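PDB 2WDD: sulfur oxidation protein soxB from Thermus thermophilus, which hydrolyses a sulfur-sulfur bond in the sulfur oxidation (Sox) pathway, probably releasing sulfate from a cysteine S-thiosulfonate, with two manganese ions bound in its metal site. Local coordinates for residues K124-D129 against G156-V161; E183-N188 against L212-A217; G208-A213 against L317-G322; A255-L260 against G278-L283; L268-A273 against W295-T300. All coordinates share one frame; numbering follows the deposited sequence.

The five contacts lie in the two mixed sheets of the metallophosphoesterase-like domain and in helix 266-273 beside them. Interaction 1 pairs strands of the first sheet. Interactions 2 and 3 connect that sheet with strand 210-217 of the second and share L212 and A213. Interaction 4 pairs strands of the second sheet, next to 210-217, and its centre is about 10 Å from that of interaction 3. Interaction 5 packs a helix against the far edge of the second sheet, its centre about 22 Å from that of interaction 1. Along the chain, interactions 4 and 5 fall between the two segments of interaction 3. V161 of interaction 1 and A217 of interaction 2 lie close to the manganese ligand H263.

Interaction 1. Residues K124-D129 against G156-V161; sequences KALVLD and GVDHMV
D158 exchanges two hydrogen bonds with the backbone of V127. Its OD2 takes the V127 N-H at 2.8 Å, on the lone pair directed away from OD1, and the bond is nearly straight (174°). D158 N donates to V127 O at 2.9 Å. D158 CG stands beside its own backbone N (chi1 -66°), on the V127 side. A water donates to both D158 OD2 and A125 O, and OD2 thus has two donors. Further along, D129 N donates to H159 O at 2.9 Å. The bonds from H159 N to V127 O and from V161 N to D129 O are weak.

This is the parallel pairing of a beta-alpha-beta crossover. Helices 138-143 and 146-155 link the two strands, which lie in one sheet of the metallophosphoesterase-like domain.

Among the apolar contacts, L128 CD2 meets the edge of the H159 ring, in its plane, 3.7 Å from H159 CD2. The two side chains lie side by side and point the same way. D129 CB rests 3.7 Å from V157 CG1.

The polar tips look outside the pair. H159 NE2 bonds H205 and its ND1 bonds E183 O, while D129 OD2 bonds Q152 and T133.

Interaction 2. Residues E183-N188 against L212-A217; sequences EFLSYN and LAVVGA
The backbones come closest at S186 and G216, whose CA atoms are 4.4 Å apart, with the touching parts 40° apart in direction. The contact joins the two sheets of the metallophosphoesterase-like alpha/beta sandwich. Beyond edge strand 183-184 of the first sheet, the chain passes over the end of strand 210-217 of the second. Y187 N donates to G216 O at 2.9 Å, and S186 CA adds a CA-H...O contact to the same oxygen. G216 leaves room for L185, since a CB on it would clash with L185 CB. The L185 side chain crosses that of V214 at about a right angle, with L185 CD1 3.9 Å from V214 CG1. Y187 has CG in the crowded position between its N and carbonyl carbon (chi1 85°). Its ring presents an edge to G216 O and A217 CB, both in its plane. N188 CB sits 3.5 Å above the ring plane, over the centre. An alanine in place of Y187 would probably leave A217 CB and N188 CB without the ring they pack on, and D239 N without its weak bond to the hydroxyl. N188 ND2 bonds F236 O and S218 O. At the ring edge, Y187 CE2 lies 3.6 Å from A217 CB.

Interaction 3. Residues G208-A213 against L317-G322; sequences GPYALA and LKLWKG
Y210 lays its ring over the side chain of L319, and the two side chains slide past each other in opposite directions. Two sheets of the metallophosphoesterase-like sandwich pack face to face here. Strand 210-213 belongs to one and strand 317-320 to the other, and they cross at 114° with axes 8.0 Å apart. The main bump is L319. Its CB lies under the Y210 ring, 4.0 Å from the ring centroid and 14° off the normal, a CH-pi contact. From there the leucine reaches back toward the root of the tyrosine, with L319 CD1 3.8 Å from Y210 CB. Its other methyl, CD2, approaches L212 CD1 at 4.5 Å. L319 thus fills the hollow between Y210 and L212. L212 in turn is the bump facing L317 and L319, with its CD2 4.2 Å from L317 CD1. V207, A257 and I324 also touch L319 and help to enclose it. Toward the surface, W320 CA comes within 3.9 Å of Y210 CE1. N256, just before strand 257-262, bonds A211 N through OD1 and K321 O through ND2, bridging the two segments. At the outer end a water donates to L319 O at 2.8 Å and has a weak bond with Y210 OH.

Interaction 4. Residues A255-L260 against G278-L283; sequences ANAVVL and GIDLIL
D280 turns its carboxylate toward the strand beside it, and OD2 accepts the N-H of V258 at 2.8 Å. The donor meets OD2 on the side away from OD1, 20° out of the carboxylate plane. D280 CG is anti to its own carbonyl carbon (chi1 -56°), on the V258 side. The same oxygen forms a salt bridge with R251. An alanine in place of D280 would probably leave V258 N without its acceptor and R251 without the charge it pairs with here.

The backbones run parallel, with the strand axes 24° apart. V258 O is gripped by two donors, D280 N at 2.9 Å and L281 N at 3.3 Å, both in its carbonyl plane. L260 N then donates to L281 O at 2.8 Å, and L283 N to L260 O at 2.9 Å.

On one face of the sheet V259 and L281 lie side by side and point the same way, with V259 CG1 4.0 Å from L281 CD2. The same methyl meets L283 CD1, where the side chains cross obliquely. V259 is modelled in two conformations, so its methyl contacts hold for one of them and are less certain. On the other face, L260 CB touches I279 CG2 and I282 CG1, each at 4.1 Å.

The pair belongs to the beta-alpha-beta unit of strand 257-262, helix 266-273 and strand 281-284. Strand 210-217 flanks it at 257-262, and strand 300-304 at 281-284. L31 of strand 29-34 in the other sheet packs on V259, L281 and L283.

Interaction 5. Residues L268-A273 against W295-T300; sequences LDAALA and WRVGKT
V297 packs on the helix residues A270 and A273. Its CB lies 4.1 Å from A273 CB. From there CG1, anti to the backbone N (chi1 -179°), reaches in between the two alanines. V297 CG1 comes within 3.4 Å of A270 O and 3.9 Å of A273 CB. The other methyl, CG2, approaches A270 CB at 4.2 Å. It also sits 3.5 Å above the ring plane of W295, over the centre. V297 thus touches both the helix and the indole, whose rim also meets A270 directly.

W295 reaches the helix with the far rim of its six-membered ring. Its CH2 is 3.6 Å from A270 CB, and CZ3 is only a little farther. At the other end, A273 CB meets T300, with CB and OG1 both 3.8 Å away.

No direct hydrogen bond joins the segments. A water connects them instead, donating to A273 O and to T300 OG1 and accepting from K299 N. T300 OG1 also bonds I279 O, in the loop leading into strand 281-284. Residues 297-300 form a type II' beta turn with G298 at positive phi. A CB on G298 would come tightly against A273 O.

The turn makes a tight hairpin of strands 295-297 and 300-304. Strand 295-297 is the outermost at this edge of the second sheet. Helix 266-273 lies against the hairpin, where I302 touches A270, W295 and V297. Deeper in, D269 of the helix bonds S262 and S284 of strands 257-262 and 281-284.

Interaction 1. Residues K124-D129 against G156-V161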
# COMPACT_ATOMS: atom_id res chain seq x y z
N LYS A 124 14.12 -5.46 24.80
CA LYS A 124 13.11 -4.40 24.73
C LYS A 124 12.49 -4.38 23.34
O LYS A 124 13.20 -4.20 22.35
CB LYS A 124 13.77 -3.05 25.01
CG LYS A 124 12.94 -1.86 24.59
CD LYS A 124 12.04 -1.40 25.71
CE LYS A 124 11.56 0.03 25.50
NZ LYS A 124 10.27 0.27 26.19
N ALA A 125 11.17 -4.54 23.26
CA ALA A 125 10.50 -4.55 21.96
C ALA A 125 9.50 -3.41 21.78
O ALA A 125 8.78 -3.04 22.71
CB ALA A 125 9.82 -5.88 21.73
N LEU A 126 9.44 -2.89 20.56
CA LEU A 126 8.50 -1.83 20.22
C LEU A 126 7.71 -2.30 19.02
O LEU A 126 8.28 -2.90 18.10
CB LEU A 126 9.22 -0.53 19.87
CG LEU A 126 9.92 0.20 21.02
CD1 LEU A 126 10.71 1.39 20.47
CD2 LEU A 126 8.88 0.66 22.06
N VAL A 127 6.40 -2.06 19.05
CA VAL A 127 5.51 -2.42 17.95
C VAL A 127 5.21 -1.13 17.20
O VAL A 127 4.63 -0.19 17.75
CB VAL A 127 4.22 -3.09 18.48
CG1 VAL A 127 3.29 -3.40 17.31
CG2 VAL A 127 4.56 -4.37 19.24
N LEU A 128 5.64 -1.08 15.94
CA LEU A 128 5.53 0.13 15.15
C LEU A 128 4.69 -0.12 13.92
O LEU A 128 4.93 -1.08 13.19
CB LEU A 128 6.91 0.59 14.72
CG LEU A 128 7.86 0.83 15.90
CD1 LEU A 128 9.23 1.22 15.39
CD2 LEU A 128 7.29 1.92 16.82
N ASP A 129 3.70 0.75 13.72
CA ASP A 129 2.76 0.65 12.60
C ASP A 129 3.02 1.80 11.62
O ASP A 129 2.98 2.97 12.00
CB ASP A 129 1.35 0.73 13.17
CG ASP A 129 0.28 0.66 12.11
OD1 ASP A 129 0.62 0.65 10.90
OD2 ASP A 129 -0.89 0.56 12.50
N GLY A 156 -1.48 -3.83 20.98
CA GLY A 156 -0.63 -2.91 21.72
C GLY A 156 0.39 -2.25 20.81
O GLY A 156 1.58 -2.55 20.87
N VAL A 157 -0.07 -1.35 19.95
CA VAL A 157 0.81 -0.65 19.02
C VAL A 157 1.41 0.57 19.71
O VAL A 157 0.68 1.39 20.27
CB VAL A 157 0.03 -0.22 17.76
CG1 VAL A 157 0.89 0.67 16.86
CG2 VAL A 157 -0.49 -1.44 17.01
N ASP A 158 2.74 0.69 19.71
CA ASP A 158 3.38 1.81 20.39
C ASP A 158 3.32 3.13 19.63
O ASP A 158 3.15 4.19 20.23
CB ASP A 158 4.83 1.48 20.70
CG ASP A 158 4.96 0.36 21.70
OD1 ASP A 158 4.47 0.52 22.84
OD2 ASP A 158 5.48 -0.71 21.33
N HIS A 159 3.50 3.06 18.32
CA HIS A 159 3.46 4.26 17.49
C HIS A 159 2.86 3.95 16.13
O HIS A 159 2.92 2.82 15.66
CB HIS A 159 4.86 4.80 17.22
CG HIS A 159 5.58 5.28 18.44
ND1 HIS A 159 5.11 6.33 19.21
CD2 HIS A 159 6.75 4.89 19.00
CE1 HIS A 159 5.96 6.55 20.20
NE2 HIS A 159 6.96 5.70 20.09
N MET A 160 2.32 4.99 15.49
CA MET A 160 1.86 4.87 14.12
C MET A 160 2.03 6.23 13.45
O MET A 160 2.16 7.27 14.13
CB MET A 160 0.41 4.41 14.01
CG MET A 160 -0.62 5.53 14.04
SD MET A 160 -2.35 4.89 13.82
CE MET A 160 -2.43 4.75 12.01
N VAL A 161 2.10 6.19 12.12
CA VAL A 161 2.10 7.39 11.30
C VAL A 161 0.89 7.27 10.36
O VAL A 161 0.06 6.36 10.55
CB VAL A 161 3.43 7.65 10.58
CG1 VAL A 161 4.53 7.91 11.62
CG2 VAL A 161 3.81 6.50 9.65
O HOH W 1 6.07 -2.84 22.77

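Interaction 2. Residues E183-N188 against L212-A217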
# COMPACT_ATOMS: atom_id res chain seq x y z
N GLU A 183 1.05 6.10 20.65
CA GLU A 183 1.37 7.50 20.47
C GLU A 183 1.58 7.82 18.99
O GLU A 183 2.52 7.34 18.37
CB GLU A 183 2.61 7.92 21.28
CG GLU A 183 2.94 9.38 21.04
CD GLU A 183 4.10 9.89 21.86
OE1 GLU A 183 4.25 11.12 21.93
OE2 GLU A 183 4.86 9.07 22.40
N PHE A 184 0.70 8.66 18.45
CA PHE A 184 0.78 9.07 17.05
C PHE A 184 1.92 10.07 16.87
O PHE A 184 2.03 11.02 17.64
CB PHE A 184 -0.55 9.71 16.62
CG PHE A 184 -0.63 10.04 15.15
CD1 PHE A 184 -1.12 9.11 14.25
CD2 PHE A 184 -0.18 11.26 14.67
CE1 PHE A 184 -1.17 9.38 12.90
CE2 PHE A 184 -0.22 11.54 13.31
CZ PHE A 184 -0.72 10.60 12.42
N LEU A 185 2.76 9.85 15.87
CA LEU A 185 3.89 10.73 15.59
C LEU A 185 3.82 11.29 14.18
O LEU A 185 3.41 10.59 13.25
CB LEU A 185 5.22 9.96 15.73
CG LEU A 185 5.53 9.30 17.06
CD1 LEU A 185 6.80 8.47 16.96
CD2 LEU A 185 5.66 10.36 18.16
N SER A 186 4.28 12.53 14.01
CA SER A 186 4.41 13.15 12.69
C SER A 186 5.09 14.50 12.82
O SER A 186 4.57 15.40 13.48
CB SER A 186 3.06 13.30 11.99
OG SER A 186 2.66 12.08 11.37
N TYR A 187 6.26 14.64 12.22
CA TYR A 187 6.98 15.91 12.27
C TYR A 187 6.36 16.90 11.28
O TYR A 187 6.50 18.12 11.42
CB TYR A 187 8.47 15.72 11.92
CG TYR A 187 8.73 15.74 10.42
CD1 TYR A 187 9.04 16.93 9.76
CD2 TYR A 187 8.56 14.60 9.65
CE1 TYR A 187 9.23 16.97 8.39
CE2 TYR A 187 8.72 14.63 8.27
CZ TYR A 187 9.06 15.82 7.64
OH TYR A 187 9.22 15.85 6.28
N ASN A 188 5.68 16.36 10.26
CA ASN A 188 5.21 17.17 9.14
C ASN A 188 3.78 17.68 9.06
O ASN A 188 3.49 18.49 8.19
CB ASN A 188 5.61 16.52 7.81
CG ASN A 188 5.00 15.15 7.60
OD1 ASN A 188 4.94 14.32 8.52
ND2 ASN A 188 4.54 14.89 6.38
N LEU A 212 16.78 5.36 22.16
CA LEU A 212 16.42 5.25 20.75
C LEU A 212 15.25 6.17 20.45
O LEU A 212 14.20 6.03 21.07
CB LEU A 212 16.01 3.82 20.43
CG LEU A 212 15.58 3.47 19.00
CD1 LEU A 212 16.76 3.57 18.05
CD2 LEU A 212 15.00 2.06 18.97
N ALA A 213 15.41 7.05 19.48
CA ALA A 213 14.32 7.94 19.07
C ALA A 213 13.58 7.34 17.88
O ALA A 213 14.21 6.89 16.92
CB ALA A 213 14.87 9.31 18.67
N VAL A 214 12.25 7.40 17.92
CA VAL A 214 11.40 7.01 16.79
C VAL A 214 10.80 8.33 16.32
O VAL A 214 10.06 8.99 17.07
CB VAL A 214 10.28 6.04 17.20
CG1 VAL A 214 9.36 5.72 16.00
CG2 VAL A 214 10.85 4.74 17.75
N VAL A 215 11.16 8.75 15.11
CA VAL A 215 10.65 9.99 14.51
C VAL A 215 9.58 9.55 13.52
O VAL A 215 9.76 8.55 12.83
CB VAL A 215 11.77 10.76 13.78
CG1 VAL A 215 11.23 12.05 13.14
CG2 VAL A 215 12.95 11.03 14.72
N GLY A 216 8.47 10.27 13.44
CA GLY A 216 7.43 9.91 12.49
C GLY A 216 7.28 10.87 11.32
O GLY A 216 7.44 12.08 11.46
N ALA A 217 6.94 10.32 10.17
CA ALA A 217 6.67 11.12 8.98
C ALA A 217 5.44 10.58 8.28
O ALA A 217 5.37 9.40 7.95
CB ALA A 217 7.85 11.13 8.03

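Interaction 3. Residues G208-A213 against L317-G322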
# COMPACT_ATOMS: atom_id res chain seq x y z
N GLY A 208 17.81 -0.29 27.47
CA GLY A 208 18.93 -0.60 28.33
C GLY A 208 19.64 0.69 28.68
O GLY A 208 19.04 1.62 29.21
N PRO A 209 20.94 0.77 28.35
CA PRO A 209 21.72 1.98 28.65
C PRO A 209 21.71 3.01 27.52
O PRO A 209 22.29 4.09 27.66
CB PRO A 209 23.14 1.42 28.83
CG PRO A 209 23.18 0.25 27.92
CD PRO A 209 21.80 -0.36 27.95
N TYR A 210 21.06 2.68 26.41
CA TYR A 210 20.99 3.60 25.28
C TYR A 210 19.61 4.24 25.20
O TYR A 210 18.69 3.83 25.90
CB TYR A 210 21.24 2.86 23.96
CG TYR A 210 22.41 1.91 23.98
CD1 TYR A 210 23.68 2.35 23.62
CD2 TYR A 210 22.24 0.58 24.33
CE1 TYR A 210 24.76 1.48 23.63
CE2 TYR A 210 23.32 -0.29 24.35
CZ TYR A 210 24.57 0.17 23.99
OH TYR A 210 25.64 -0.70 24.01
N ALA A 211 19.47 5.19 24.30
CA ALA A 211 18.19 5.84 24.07
C ALA A 211 17.95 5.84 22.56
O ALA A 211 18.82 6.24 21.78
CB ALA A 211 18.21 7.26 24.61
N LEU A 212 16.78 5.36 22.16
CA LEU A 212 16.42 5.25 20.75
C LEU A 212 15.25 6.17 20.45
O LEU A 212 14.20 6.03 21.07
CB LEU A 212 16.01 3.82 20.43
CG LEU A 212 15.58 3.47 19.00
CD1 LEU A 212 16.76 3.57 18.05
CD2 LEU A 212 15.00 2.06 18.97
N ALA A 213 15.41 7.05 19.48
CA ALA A 213 14.32 7.94 19.07
C ALA A 213 13.58 7.34 17.88
O ALA A 213 14.21 6.89 16.92
CB ALA A 213 14.87 9.31 18.67
N LEU A 317 18.32 -4.49 16.77
CA LEU A 317 19.38 -3.51 16.70
C LEU A 317 20.46 -3.63 17.77
O LEU A 317 20.15 -3.66 18.97
CB LEU A 317 18.80 -2.10 16.81
CG LEU A 317 17.62 -1.76 15.89
CD1 LEU A 317 17.06 -0.37 16.22
CD2 LEU A 317 18.07 -1.86 14.44
N LYS A 318 21.71 -3.60 17.34
CA LYS A 318 22.83 -3.50 18.27
C LYS A 318 23.17 -2.02 18.21
O LYS A 318 23.58 -1.51 17.17
CB LYS A 318 24.03 -4.29 17.77
CG LYS A 318 24.08 -5.70 18.25
CD LYS A 318 25.38 -6.35 17.81
CE LYS A 318 25.51 -7.75 18.35
NZ LYS A 318 26.76 -8.38 17.81
N LEU A 319 22.97 -1.31 19.31
CA LEU A 319 23.21 0.12 19.31
C LEU A 319 24.60 0.46 19.84
O LEU A 319 25.23 -0.37 20.52
CB LEU A 319 22.16 0.83 20.18
CG LEU A 319 20.70 0.51 19.86
CD1 LEU A 319 19.76 1.18 20.86
CD2 LEU A 319 20.36 0.92 18.44
N TRP A 320 25.03 1.67 19.54
CA TRP A 320 26.25 2.24 20.11
C TRP A 320 25.98 3.71 20.42
O TRP A 320 24.93 4.25 20.06
CB TRP A 320 27.49 2.02 19.24
CG TRP A 320 27.59 2.88 18.01
CD1 TRP A 320 26.91 2.71 16.82
CD2 TRP A 320 28.48 3.99 17.80
NE1 TRP A 320 27.31 3.65 15.91
CE2 TRP A 320 28.28 4.44 16.48
CE3 TRP A 320 29.44 4.62 18.59
CZ2 TRP A 320 28.99 5.52 15.94
CZ3 TRP A 320 30.14 5.71 18.06
CH2 TRP A 320 29.92 6.13 16.74
N LYS A 321 26.91 4.34 21.13
CA LYS A 321 26.72 5.73 21.53
C LYS A 321 26.28 6.66 20.41
O LYS A 321 25.51 7.60 20.65
CB LYS A 321 27.98 6.27 22.22
CG LYS A 321 28.48 7.58 21.63
CD LYS A 321 29.64 8.15 22.45
CE LYS A 321 29.27 8.35 23.91
NZ LYS A 321 30.42 8.80 24.74
N GLY A 322 26.76 6.43 19.19
CA GLY A 322 26.46 7.29 18.06
C GLY A 322 25.53 6.76 16.98
O GLY A 322 25.44 7.37 15.92
O HOH W 2 25.18 -2.97 21.54

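Interaction 4. Residues A255-L260 against G278-L283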
# COMPACT_ATOMS: atom_id res chain seq x y z
N ALA A 255 19.27 10.97 22.46
CA ALA A 255 19.10 9.78 21.62
C ALA A 255 20.44 9.33 21.04
O ALA A 255 21.18 10.13 20.48
CB ALA A 255 18.10 10.05 20.49
N ASN A 256 20.73 8.04 21.15
CA ASN A 256 21.96 7.48 20.58
C ASN A 256 21.71 7.08 19.13
O ASN A 256 22.61 7.19 18.29
CB ASN A 256 22.40 6.25 21.37
CG ASN A 256 22.72 6.57 22.81
OD1 ASN A 256 21.98 6.20 23.72
ND2 ASN A 256 23.78 7.33 23.02
N ALA A 257 20.49 6.62 18.86
CA ALA A 257 20.12 6.17 17.52
C ALA A 257 18.79 6.76 17.13
O ALA A 257 17.96 7.04 17.99
CB ALA A 257 20.06 4.65 17.48
N VAL A 258 18.58 6.94 15.83
CA VAL A 258 17.35 7.54 15.34
C VAL A 258 16.71 6.68 14.26
O VAL A 258 17.35 6.34 13.27
CB VAL A 258 17.61 8.97 14.83
CG1 VAL A 258 16.35 9.56 14.17
CG2 VAL A 258 18.08 9.87 15.98
N VAL A 259 15.44 6.33 14.46
CA VAL A 259 14.68 5.53 13.51
C VAL A 259 13.56 6.41 12.97
O VAL A 259 12.82 7.01 13.75
CB VAL A 259 14.06 4.29 14.20
CG1 VAL A 259 13.24 3.46 13.20
CG2 VAL A 259 15.14 3.45 14.87
N LEU A 260 13.42 6.49 11.65
CA LEU A 260 12.33 7.25 11.05
C LEU A 260 11.23 6.26 10.64
O LEU A 260 11.48 5.41 9.80
CB LEU A 260 12.79 8.03 9.81
CG LEU A 260 11.68 8.81 9.08
CD1 LEU A 260 11.19 9.97 9.96
CD2 LEU A 260 12.15 9.32 7.74
N GLY A 278 22.01 11.95 10.28
CA GLY A 278 21.60 11.37 11.54
C GLY A 278 20.45 10.38 11.60
O GLY A 278 20.04 9.99 12.69
N ILE A 279 19.93 9.97 10.45
CA ILE A 279 18.88 8.96 10.46
C ILE A 279 19.59 7.62 10.29
O ILE A 279 20.25 7.40 9.28
CB ILE A 279 17.84 9.15 9.34
CG1 ILE A 279 17.13 10.51 9.50
CG2 ILE A 279 16.84 8.02 9.39
CD1 ILE A 279 16.07 10.77 8.45
N ASP A 280 19.48 6.76 11.29
CA ASP A 280 20.17 5.48 11.26
C ASP A 280 19.39 4.37 10.57
O ASP A 280 19.97 3.49 9.93
CB ASP A 280 20.56 5.05 12.67
CG ASP A 280 21.40 6.10 13.37
OD1 ASP A 280 22.41 6.54 12.76
OD2 ASP A 280 20.99 6.57 14.46
N LEU A 281 18.07 4.42 10.70
CA LEU A 281 17.23 3.40 10.11
C LEU A 281 15.93 4.06 9.69
O LEU A 281 15.42 4.93 10.40
CB LEU A 281 16.91 2.34 11.16
CG LEU A 281 15.85 1.28 10.83
CD1 LEU A 281 16.35 0.39 9.69
CD2 LEU A 281 15.51 0.43 12.07
N ILE A 282 15.39 3.64 8.55
CA ILE A 282 14.08 4.12 8.08
C ILE A 282 13.22 2.88 7.89
O ILE A 282 13.65 1.93 7.23
CB ILE A 282 14.15 4.91 6.74
CG1 ILE A 282 14.97 6.19 6.90
CG2 ILE A 282 12.72 5.29 6.29
CD1 ILE A 282 15.29 6.90 5.60
N LEU A 283 12.02 2.91 8.47
CA LEU A 283 11.01 1.86 8.33
C LEU A 283 10.07 2.51 7.29
O LEU A 283 9.35 3.47 7.60
CB LEU A 283 10.30 1.60 9.66
CG LEU A 283 11.26 1.07 10.74
CD1 LEU A 283 10.57 0.89 12.09
CD2 LEU A 283 11.95 -0.24 10.28

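Interaction 5. Residues L268-A273 against W295-T300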
# COMPACT_ATOMS: atom_id res chain seq x y z
N LEU A 268 11.40 8.04 -1.90
CA LEU A 268 11.56 9.34 -1.27
C LEU A 268 12.40 9.18 0.01
O LEU A 268 13.28 9.99 0.30
CB LEU A 268 10.21 9.97 -0.98
CG LEU A 268 10.23 11.33 -0.29
CD1 LEU A 268 11.19 12.30 -1.00
CD2 LEU A 268 8.80 11.89 -0.25
N ASP A 269 12.17 8.10 0.76
CA ASP A 269 12.97 7.85 1.94
C ASP A 269 14.44 7.71 1.55
O ASP A 269 15.33 8.17 2.27
CB ASP A 269 12.52 6.57 2.63
CG ASP A 269 11.23 6.75 3.42
OD1 ASP A 269 10.94 7.90 3.85
OD2 ASP A 269 10.55 5.73 3.66
N ALA A 270 14.72 7.02 0.43
CA ALA A 270 16.11 6.83 0.01
C ALA A 270 16.75 8.18 -0.32
O ALA A 270 17.93 8.40 -0.02
CB ALA A 270 16.20 5.88 -1.19
N ALA A 271 15.98 9.07 -0.94
CA ALA A 271 16.50 10.40 -1.28
C ALA A 271 16.81 11.17 -0.00
O ALA A 271 17.84 11.85 0.09
CB ALA A 271 15.49 11.16 -2.14
N LEU A 272 15.95 11.04 1.00
CA LEU A 272 16.16 11.71 2.28
C LEU A 272 17.39 11.18 3.01
O LEU A 272 18.08 11.92 3.71
CB LEU A 272 14.92 11.58 3.18
CG LEU A 272 13.69 12.36 2.71
CD1 LEU A 272 12.50 12.01 3.59
CD2 LEU A 272 13.97 13.87 2.73
N ALA A 273 17.65 9.88 2.86
CA ALA A 273 18.81 9.26 3.50
C ALA A 273 20.11 9.92 3.02
O ALA A 273 21.11 9.93 3.74
CB ALA A 273 18.84 7.77 3.22
N TRP A 295 18.20 -2.14 2.95
CA TRP A 295 18.77 -1.42 1.83
C TRP A 295 19.66 -0.33 2.40
O TRP A 295 19.20 0.53 3.15
CB TRP A 295 17.63 -0.81 1.00
CG TRP A 295 18.04 -0.08 -0.22
CD1 TRP A 295 19.23 -0.19 -0.90
CD2 TRP A 295 17.24 0.83 -0.96
NE1 TRP A 295 19.21 0.62 -2.00
CE2 TRP A 295 18.00 1.27 -2.06
CE3 TRP A 295 15.94 1.33 -0.79
CZ2 TRP A 295 17.50 2.18 -3.00
CZ3 TRP A 295 15.46 2.24 -1.72
CH2 TRP A 295 16.23 2.63 -2.82
N ARG A 296 20.95 -0.38 2.07
CA ARG A 296 21.90 0.60 2.57
C ARG A 296 21.94 1.79 1.60
O ARG A 296 22.29 1.64 0.43
CB ARG A 296 23.30 -0.03 2.68
CG ARG A 296 24.33 0.91 3.27
CD ARG A 296 24.07 1.15 4.74
NE ARG A 296 25.14 1.92 5.37
CZ ARG A 296 25.12 2.32 6.64
NH1 ARG A 296 24.09 2.02 7.42
NH2 ARG A 296 26.14 3.02 7.12
N VAL A 297 21.57 2.96 2.11
CA VAL A 297 21.61 4.20 1.34
C VAL A 297 22.30 5.25 2.21
O VAL A 297 21.87 5.52 3.33
CB VAL A 297 20.19 4.67 0.95
CG1 VAL A 297 20.29 5.96 0.12
CG2 VAL A 297 19.45 3.58 0.16
N GLY A 298 23.41 5.79 1.72
CA GLY A 298 24.18 6.75 2.50
C GLY A 298 24.63 6.04 3.77
O GLY A 298 25.18 4.94 3.71
N LYS A 299 24.34 6.64 4.92
CA LYS A 299 24.68 6.05 6.20
C LYS A 299 23.41 5.54 6.89
O LYS A 299 23.33 5.48 8.12
CB LYS A 299 25.35 7.11 7.09
CG LYS A 299 26.67 7.62 6.53
CD LYS A 299 27.66 6.47 6.35
CE LYS A 299 28.85 6.89 5.51
NZ LYS A 299 29.94 5.88 5.56
N THR A 300 22.42 5.16 6.09
CA THR A 300 21.13 4.71 6.63
C THR A 300 20.75 3.33 6.13
O THR A 300 20.99 3.01 4.97
CB THR A 300 20.04 5.71 6.19
OG1 THR A 300 20.39 7.03 6.62
CG2 THR A 300 18.65 5.31 6.71
O HOH W 3 22.27 8.71 5.60